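PDB 4LRU: glyoxalase 3 from Candida albicans, which converts methylglyoxal to D-lactate in a single glutathione-independent step, detoxifying the methylglyoxal that the cell itself produces. Local coordinates for residues A137-N149 against L185-A197. Sequence-based numbering, arbitrary orientation.
Sequences AVCHGPAIFENLN and LLTIKQVAEKEGA
Behind the nucleophile elbow that presents Cys139, helix 188-195 packs against the elbow and the 3-10 segment following it. Cys139 sits at phi 71°, psi -114°, the strained backbone usual for such a cysteine, inside a type II' turn from Val138 to Gly141. Ile188 packs against this turn from the helix side: its CG1 lies 3.5 Å from Cys139 O, its CD1 reaches His140 O and Ala143 N, and its CG2 meets Pro142 CB at 3.9 Å. Further along, the extended side chain of Glu146 runs across Leu186 and Val191, at about a right angle to each, with OE1 3.7 Å from Val191 CG2. Its carboxylate is gripped at both oxygens: OE2 takes a salt bridge from Lys194 NZ (3.2 Å) on its anti side, while a water joins Glu146 OE1 to Leu186 O. Lys194, fully extended, also donates to Asn147 OD1 at 3.0 Å. Glu195, bent at chi2 (-52°), turns its carboxylate back so that OE2 accepts Asn147 N at 2.9 Å, from above the carboxylate plane. His140 NE2 hydrogen-bonds to Glu171 outside the contact, completing the inferred Cys139-His140-Glu171 active site on the nucleophile elbow, here strand, type II' turn and 3-10 segment, characteristic of the DJ-1/PfpI superfamily.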
loop_
_atom_site.group_PDB
_atom_site.type_symbol
_atom_site.label_atom_id
_atom_site.label_comp_id
_atom_site.label_asym_id
_atom_site.label_seq_id
_atom_site.Cartn_x
_atom_site.Cartn_y
_atom_site.Cartn_z
ATOM N N ALA A 137 4.464 -0.257 2.443
ATOM C CA ALA A 137 3.252 -0.770 1.840
ATOM C C ALA A 137 2.653 -1.845 2.727
ATOM O O ALA A 137 3.347 -2.498 3.512
ATOM C CB ALA A 137 3.554 -1.331 0.461
ATOM N N VAL A 138 1.358 -2.045 2.560
ATOM C CA VAL A 138 0.652 -3.101 3.282
ATOM C C VAL A 138 -0.024 -4.067 2.311
ATOM O O VAL A 138 -0.445 -3.686 1.226
ATOM C CB VAL A 138 -0.356 -2.508 4.282
ATOM C CG1 VAL A 138 -1.483 -1.762 3.579
ATOM C CG2 VAL A 138 -0.923 -3.594 5.191
ATOM N N CYS A 139 -0.105 -5.335 2.721
ATOM C CA CYS A 139 -0.950 -6.336 2.050
ATOM C C CYS A 139 -0.375 -6.710 0.677
ATOM O O CYS A 139 0.715 -7.254 0.623
ATOM C CB CYS A 139 -2.384 -5.837 1.964
ATOM S SG CYS A 139 -3.583 -7.107 1.513
ATOM N N HIS A 140 -1.051 -6.393 -0.432
ATOM C CA HIS A 140 -0.406 -6.565 -1.753
ATOM C C HIS A 140 0.371 -5.344 -2.214
ATOM O O HIS A 140 0.979 -5.342 -3.293
ATOM C CB HIS A 140 -1.420 -6.973 -2.825
ATOM C CG HIS A 140 -2.042 -8.304 -2.569
ATOM N ND1 HIS A 140 -3.211 -8.447 -1.854
ATOM C CD2 HIS A 140 -1.607 -9.556 -2.836
ATOM C CE1 HIS A 140 -3.488 -9.731 -1.725
ATOM N NE2 HIS A 140 -2.524 -10.424 -2.302
ATOM N N GLY A 141 0.346 -4.306 -1.392
ATOM C CA GLY A 141 1.073 -3.070 -1.672
ATOM C C GLY A 141 2.521 -3.248 -2.084
ATOM O O GLY A 141 3.033 -2.455 -2.882
ATOM N N PRO A 142 3.231 -4.226 -1.497
ATOM C CA PRO A 142 4.625 -4.432 -1.887
ATOM C C PRO A 142 4.843 -4.832 -3.345
ATOM O O PRO A 142 5.984 -4.890 -3.807
ATOM C CB PRO A 142 5.102 -5.517 -0.918
ATOM C CG PRO A 142 4.281 -5.262 0.300
ATOM C CD PRO A 142 2.918 -4.947 -0.247
ATOM N N ALA A 143 3.760 -5.074 -4.073
ATOM C CA ALA A 143 3.849 -5.188 -5.530
ATOM C C ALA A 143 4.475 -3.940 -6.151
ATOM O O ALA A 143 5.018 -4.015 -7.247
ATOM C CB ALA A 143 2.481 -5.461 -6.138
ATOM N N ILE A 144 4.433 -2.813 -5.441
ATOM C CA ILE A 144 5.108 -1.600 -5.904
ATOM C C ILE A 144 6.611 -1.811 -6.091
ATOM O O ILE A 144 7.258 -1.129 -6.888
ATOM C CB ILE A 144 4.824 -0.399 -4.976
ATOM C CG1 ILE A 144 5.086 0.925 -5.708
ATOM C CG2 ILE A 144 5.643 -0.504 -3.699
ATOM C CD1 ILE A 144 4.054 1.302 -6.745
ATOM N N PHE A 145 7.176 -2.773 -5.374
ATOM C CA PHE A 145 8.608 -3.019 -5.455
ATOM C C PHE A 145 8.976 -3.952 -6.605
ATOM O O PHE A 145 10.152 -4.184 -6.897
ATOM C CB PHE A 145 9.121 -3.634 -4.142
ATOM C CG PHE A 145 8.885 -2.775 -2.925
ATOM C CD1 PHE A 145 9.419 -1.506 -2.843
ATOM C CD2 PHE A 145 8.150 -3.260 -1.850
ATOM C CE1 PHE A 145 9.224 -0.719 -1.719
ATOM C CE2 PHE A 145 7.931 -2.475 -0.733
ATOM C CZ PHE A 145 8.463 -1.201 -0.670
ATOM N N GLU A 146 7.969 -4.540 -7.237
ATOM C CA GLU A 146 8.215 -5.406 -8.366
ATOM C C GLU A 146 8.691 -4.560 -9.555
ATOM O O GLU A 146 8.105 -3.528 -9.867
ATOM C CB GLU A 146 6.943 -6.195 -8.717
ATOM C CG GLU A 146 7.181 -7.251 -9.777
ATOM C CD GLU A 146 5.943 -8.048 -10.142
ATOM O OE1 GLU A 146 5.041 -8.159 -9.298
ATOM O OE2 GLU A 146 5.896 -8.577 -11.280
ATOM N N ASN A 147 9.779 -4.995 -10.178
ATOM C CA ASN A 147 10.427 -4.259 -11.274
ATOM C C ASN A 147 11.036 -2.927 -10.866
ATOM O O ASN A 147 11.324 -2.087 -11.726
ATOM C CB ASN A 147 9.459 -4.007 -12.436
ATOM C CG ASN A 147 8.746 -5.261 -12.882
ATOM O OD1 ASN A 147 9.373 -6.298 -13.101
ATOM N ND2 ASN A 147 7.426 -5.169 -13.043
ATOM N N LEU A 148 11.264 -2.714 -9.576
ATOM C CA LEU A 148 11.699 -1.393 -9.123
ATOM C C LEU A 148 13.174 -1.377 -8.755
ATOM O O LEU A 148 13.577 -1.916 -7.721
ATOM C CB LEU A 148 10.874 -0.910 -7.944
ATOM C CG LEU A 148 11.140 0.528 -7.512
ATOM C CD1 LEU A 148 11.004 1.481 -8.696
ATOM C CD2 LEU A 148 10.213 0.910 -6.383
ATOM N N ASN A 149 13.980 -0.744 -9.594
ATOM C CA ASN A 149 15.383 -0.589 -9.259
ATOM C C ASN A 149 15.576 0.711 -8.473
ATOM O O ASN A 149 14.834 1.683 -8.655
ATOM C CB ASN A 149 16.233 -0.655 -10.520
ATOM C CG ASN A 149 16.566 -2.091 -10.912
ATOM O OD1 ASN A 149 15.998 -3.043 -10.373
ATOM N ND2 ASN A 149 17.465 -2.246 -11.859
ATOM N N LEU A 185 0.099 -12.989 -11.871
ATOM C CA LEU A 185 0.117 -12.058 -10.758
ATOM C C LEU A 185 0.900 -12.664 -9.597
ATOM O O LEU A 185 0.549 -13.720 -9.098
ATOM C CB LEU A 185 -1.307 -11.759 -10.300
ATOM C CG LEU A 185 -2.286 -11.285 -11.378
ATOM C CD1 LEU A 185 -3.627 -10.978 -10.738
ATOM C CD2 LEU A 185 -1.759 -10.054 -12.098
ATOM N N LEU A 186 1.959 -11.996 -9.173
ATOM C CA LEU A 186 2.885 -12.599 -8.222
ATOM C C LEU A 186 2.425 -12.321 -6.804
ATOM O O LEU A 186 2.071 -11.193 -6.473
ATOM C CB LEU A 186 4.292 -12.043 -8.406
ATOM C CG LEU A 186 4.993 -12.349 -9.731
ATOM C CD1 LEU A 186 6.423 -11.840 -9.656
ATOM C CD2 LEU A 186 4.960 -13.829 -10.055
ATOM N N THR A 187 2.456 -13.354 -5.967
ATOM C CA THR A 187 2.274 -13.158 -4.540
ATOM C C THR A 187 3.444 -12.361 -3.996
ATOM O O THR A 187 4.479 -12.245 -4.636
ATOM C CB THR A 187 2.222 -14.488 -3.767
ATOM O OG1 THR A 187 3.493 -15.146 -3.859
ATOM C CG2 THR A 187 1.139 -15.376 -4.310
ATOM N N ILE A 188 3.299 -11.831 -2.793
ATOM C CA ILE A 188 4.353 -10.994 -2.276
ATOM C C ILE A 188 5.622 -11.809 -2.016
ATOM O O ILE A 188 6.732 -11.307 -2.223
ATOM C CB ILE A 188 3.910 -10.172 -1.058
ATOM C CG1 ILE A 188 2.761 -9.207 -1.437
ATOM C CG2 ILE A 188 5.086 -9.392 -0.505
ATOM C CD1 ILE A 188 2.976 -8.450 -2.748
ATOM N N LYS A 189 5.463 -13.059 -1.591
ATOM C CA LYS A 189 6.594 -13.963 -1.471
ATOM C C LYS A 189 7.321 -14.036 -2.815
ATOM O O LYS A 189 8.530 -13.856 -2.878
ATOM C CB LYS A 189 6.138 -15.354 -1.031
ATOM C CG LYS A 189 7.284 -16.290 -0.673
ATOM C CD LYS A 189 6.775 -17.607 -0.110
ATOM C CE LYS A 189 7.922 -18.501 0.330
ATOM N NZ LYS A 189 7.444 -19.738 1.010
ATOM N N GLN A 190 6.565 -14.258 -3.886
ATOM C CA GLN A 190 7.130 -14.339 -5.237
ATOM C C GLN A 190 7.797 -13.021 -5.656
ATOM O O GLN A 190 8.821 -13.024 -6.333
ATOM C CB GLN A 190 6.038 -14.720 -6.243
ATOM C CG GLN A 190 5.599 -16.174 -6.147
ATOM C CD GLN A 190 4.499 -16.514 -7.148
ATOM O OE1 GLN A 190 3.480 -15.833 -7.208
ATOM N NE2 GLN A 190 4.718 -17.552 -7.950
ATOM N N VAL A 191 7.212 -11.899 -5.271
ATOM C CA VAL A 191 7.834 -10.590 -5.516
ATOM C C VAL A 191 9.195 -10.512 -4.846
ATOM O O VAL A 191 10.178 -10.091 -5.468
ATOM C CB VAL A 191 6.961 -9.420 -5.044
ATOM C CG1 VAL A 191 7.719 -8.099 -5.141
ATOM C CG2 VAL A 191 5.666 -9.346 -5.857
ATOM N N ALA A 192 9.252 -10.897 -3.572
ATOM C CA ALA A 192 10.530 -10.975 -2.876
ATOM C C ALA A 192 11.515 -11.883 -3.631
ATOM O O ALA A 192 12.668 -11.519 -3.837
ATOM C CB ALA A 192 10.328 -11.476 -1.445
ATOM N N GLU A 193 11.076 -13.066 -4.055
ATOM C CA GLU A 193 11.967 -13.984 -4.751
ATOM C C GLU A 193 12.502 -13.342 -6.028
ATOM O O GLU A 193 13.685 -13.475 -6.357
ATOM C CB GLU A 193 11.246 -15.293 -5.091
ATOM C CG GLU A 193 12.149 -16.348 -5.713
ATOM C CD GLU A 193 11.385 -17.455 -6.426
ATOM O OE1 GLU A 193 10.133 -17.375 -6.521
ATOM O OE2 GLU A 193 12.045 -18.404 -6.907
ATOM N N LYS A 194 11.621 -12.670 -6.759
ATOM C CA LYS A 194 11.990 -12.059 -8.035
ATOM C C LYS A 194 13.064 -10.988 -7.841
ATOM O O LYS A 194 13.977 -10.832 -8.675
ATOM C CB LYS A 194 10.746 -11.431 -8.670
ATOM C CG LYS A 194 11.007 -10.730 -9.998
ATOM C CD LYS A 194 9.733 -10.154 -10.585
ATOM C CE LYS A 194 10.004 -9.369 -11.857
ATOM N NZ LYS A 194 8.748 -9.171 -12.637
ATOM N N GLU A 195 12.910 -10.216 -6.773
ATOM C CA GLU A 195 13.739 -9.040 -6.528
ATOM C C GLU A 195 14.980 -9.337 -5.680
ATOM O O GLU A 195 15.825 -8.465 -5.500
ATOM C CB GLU A 195 12.916 -7.950 -5.847
ATOM C CG GLU A 195 11.668 -7.479 -6.603
ATOM C CD GLU A 195 11.942 -7.067 -8.038
ATOM O OE1 GLU A 195 13.036 -6.501 -8.301
ATOM O OE2 GLU A 195 11.051 -7.295 -8.908
ATOM N N GLY A 196 15.103 -10.556 -5.172
ATOM C CA GLY A 196 16.242 -10.919 -4.321
ATOM C C GLY A 196 16.080 -10.440 -2.889
ATOM O O GLY A 196 17.079 -10.284 -2.171
ATOM N N ALA A 197 14.828 -10.259 -2.472
ATOM C CA ALA A 197 14.503 -9.894 -1.096
ATOM C C ALA A 197 14.241 -11.166 -0.301
ATOM O O ALA A 197 14.132 -12.255 -0.869
ATOM C CB ALA A 197 13.278 -8.993 -1.052
HETATM O O HOH W 1 2.705 -8.699 -7.575
#